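Local coordinates for membrane protein implicated in regulation of membrane protease activity (Corynebacterium glutamicum ATCC 13032, PDB 3CP0), which is of unknown detailed function but, through a soluble NfeD-like domain, probably helps regulate membrane protease activity, at residues A[58-61]-A[62-66]. Numbering follows the deposited sequence.
Sequences HTFA and EGEIV
A61 and E64 close a type II beta turn that leads the chain into strand 65-72. E64 N donates to A61 O at 2.9 Å. G63, third in the turn, has a positive phi of 97°, a backbone region glycine enters easily. The E64 side chain runs back past A61 O toward A61 N and the F60 ring. CG lies anti to its carbonyl carbon (chi1 -66°) and the chain is extended beyond it, which brings OE2 to 2.8 Å from A61 N. That N-H is nearly straight to OE2 but meets it from above the carboxylate plane. The other oxygen, OE1, sits 3.4 Å from F60 CD1 at the ring edge. The two flat groups stand 75° apart. V66 CG1 sits over one face of the F60 ring, toward its CD1 side, 3.9 Å from the centroid, in a CH-pi contact. H58 CD2 lies over the opposite face, also toward the rim. A water takes the N-H of H58 NE2 and donates to E64 OE1, both at 2.8 Å. H58 ND1 binds zinc, so the metal probably favours the NE2-H form. Each E64 carboxylate oxygen thus accepts a hydrogen bond, which should steady its negative charge and link the turn to the zinc-bound histidine in this OB-clan domain.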
ATOM      1  N   HIS A  58      12.505  -2.016   0.083  1.00 18.19           N
ATOM      2  CA  HIS A  58      11.849  -2.761   1.150  1.00 20.02           C
ATOM      3  C   HIS A  58      10.632  -3.484   0.607  1.00 21.79           C
ATOM      4  O   HIS A  58       9.770  -2.832   0.044  1.00 26.18           O
ATOM      5  CB  HIS A  58      11.439  -1.791   2.283  1.00 20.12           C
ATOM      6  CG  HIS A  58      10.860  -2.460   3.486  1.00 20.85           C
ATOM      7  ND1 HIS A  58      11.541  -2.554   4.665  1.00 20.21           N
ATOM      8  CD2 HIS A  58       9.663  -3.064   3.710  1.00 19.47           C
ATOM      9  CE1 HIS A  58      10.840  -3.200   5.571  0.50 14.05           C
ATOM     10  NE2 HIS A  58       9.693  -3.538   5.014  1.00 19.37           N
ATOM     11  N   THR A  59      10.531  -4.793   0.805  1.00 20.59           N
ATOM     12  CA  THR A  59       9.357  -5.521   0.334  1.00 20.51           C
ATOM     13  C   THR A  59       8.474  -5.848   1.554  1.00 21.43           C
ATOM     14  O   THR A  59       8.983  -6.225   2.640  1.00 21.79           O
ATOM     15  CB  THR A  59       9.811  -6.842  -0.347  1.00 23.58           C
ATOM     16  OG1 THR A  59      10.553  -6.513  -1.530  1.00 25.05           O
ATOM     17  CG2 THR A  59       8.625  -7.689  -0.765  1.00 25.57           C
ATOM     18  N   PHE A  60       7.166  -5.697   1.369  1.00 19.51           N
ATOM     19  CA  PHE A  60       6.162  -6.091   2.352  1.00 18.47           C
ATOM     20  C   PHE A  60       5.518  -7.364   1.840  1.00 19.66           C
ATOM     21  O   PHE A  60       4.901  -7.383   0.751  1.00 20.56           O
ATOM     22  CB  PHE A  60       5.110  -4.958   2.523  1.00 18.56           C
ATOM     23  CG  PHE A  60       5.684  -3.727   3.122  1.00 19.25           C
ATOM     24  CD1 PHE A  60       5.878  -3.645   4.494  1.00 19.04           C
ATOM     25  CD2 PHE A  60       6.016  -2.640   2.314  1.00 18.36           C
ATOM     26  CE1 PHE A  60       6.419  -2.486   5.078  1.00 23.31           C
ATOM     27  CE2 PHE A  60       6.569  -1.473   2.857  1.00 20.45           C
ATOM     28  CZ  PHE A  60       6.753  -1.396   4.242  1.00 20.25           C
ATOM     29  N   ALA A  61       5.613  -8.437   2.611  1.00 18.68           N
ATOM     30  CA  ALA A  61       5.109  -9.699   2.090  1.00 20.90           C
ATOM     31  C   ALA A  61       3.577  -9.831   2.280  1.00 20.74           C
ATOM     32  O   ALA A  61       2.993  -9.170   3.147  1.00 20.00           O
ATOM     33  CB  ALA A  61       5.817 -10.852   2.833  1.00 20.89           C
ATOM     34  N   GLU A  62       2.950 -10.689   1.467  0.50 20.73           N
ATOM     35  CA  GLU A  62       1.541 -11.040   1.610  0.50 20.83           C
ATOM     36  C   GLU A  62       1.203 -11.331   3.076  0.50 21.02           C
ATOM     37  O   GLU A  62       1.911 -12.111   3.744  0.50 20.96           O
ATOM     38  CB  GLU A  62       1.207 -12.285   0.770  0.50 21.06           C
ATOM     39  CG  GLU A  62      -0.270 -12.663   0.811  0.50 20.81           C
ATOM     40  CD  GLU A  62      -0.567 -14.063   0.293  0.50 22.49           C
ATOM     41  OE1 GLU A  62       0.365 -14.804  -0.086  0.50 26.47           O
ATOM     42  OE2 GLU A  62      -1.752 -14.426   0.283  0.50 24.99           O
ATOM     43  N   GLY A  63       0.109 -10.723   3.538  1.00 21.02           N
ATOM     44  CA  GLY A  63      -0.386 -10.869   4.906  1.00 20.52           C
ATOM     45  C   GLY A  63       0.069  -9.747   5.798  1.00 20.48           C
ATOM     46  O   GLY A  63      -0.537  -9.529   6.877  1.00 21.58           O
ATOM     47  N   GLU A  64       1.108  -9.011   5.399  1.00 19.47           N
ATOM     48  CA  GLU A  64       1.547  -7.896   6.268  1.00 21.63           C
ATOM     49  C   GLU A  64       0.536  -6.755   6.266  1.00 20.70           C
ATOM     50  O   GLU A  64      -0.162  -6.543   5.261  1.00 19.91           O
ATOM     51  CB  GLU A  64       2.954  -7.358   5.899  1.00 21.72           C
ATOM     52  CG  GLU A  64       4.074  -8.414   6.163  1.00 26.09           C
ATOM     53  CD  GLU A  64       5.489  -7.893   5.806  1.00 28.50           C
ATOM     54  OE1 GLU A  64       5.754  -6.685   6.002  1.00 34.05           O
ATOM     55  OE2 GLU A  64       6.358  -8.682   5.343  1.00 35.42           O
ATOM     56  N   ILE A  65       0.464  -6.046   7.400  1.00 18.57           N
ATOM     57  CA  ILE A  65      -0.339  -4.811   7.460  1.00 17.96           C
ATOM     58  C   ILE A  65       0.582  -3.606   7.265  1.00 17.78           C
ATOM     59  O   ILE A  65       1.645  -3.520   7.914  1.00 19.58           O
ATOM     60  CB  ILE A  65      -1.070  -4.668   8.843  1.00 18.38           C
ATOM     61  CG1 ILE A  65      -1.862  -5.944   9.188  1.00 19.96           C
ATOM     62  CG2 ILE A  65      -1.960  -3.396   8.786  1.00 19.11           C
ATOM     63  CD1 ILE A  65      -2.778  -6.430   8.055  1.00 20.28           C
ATOM     64  N   VAL A  66       0.208  -2.717   6.329  1.00 17.18           N
ATOM     65  CA  VAL A  66       0.971  -1.498   6.056  1.00 17.19           C
ATOM     66  C   VAL A  66       0.085  -0.263   6.249  1.00 17.95           C
ATOM     67  O   VAL A  66      -1.151  -0.399   6.424  1.00 18.15           O
ATOM     68  CB  VAL A  66       1.478  -1.546   4.590  1.00 18.02           C
ATOM     69  CG1 VAL A  66       2.449  -2.739   4.480  1.00 16.93           C
ATOM     70  CG2 VAL A  66       0.276  -1.772   3.603  1.00 20.03           C
TER
HETATM   71  O   HOH W   1       8.145  -5.364   6.523  1.00 25.34           O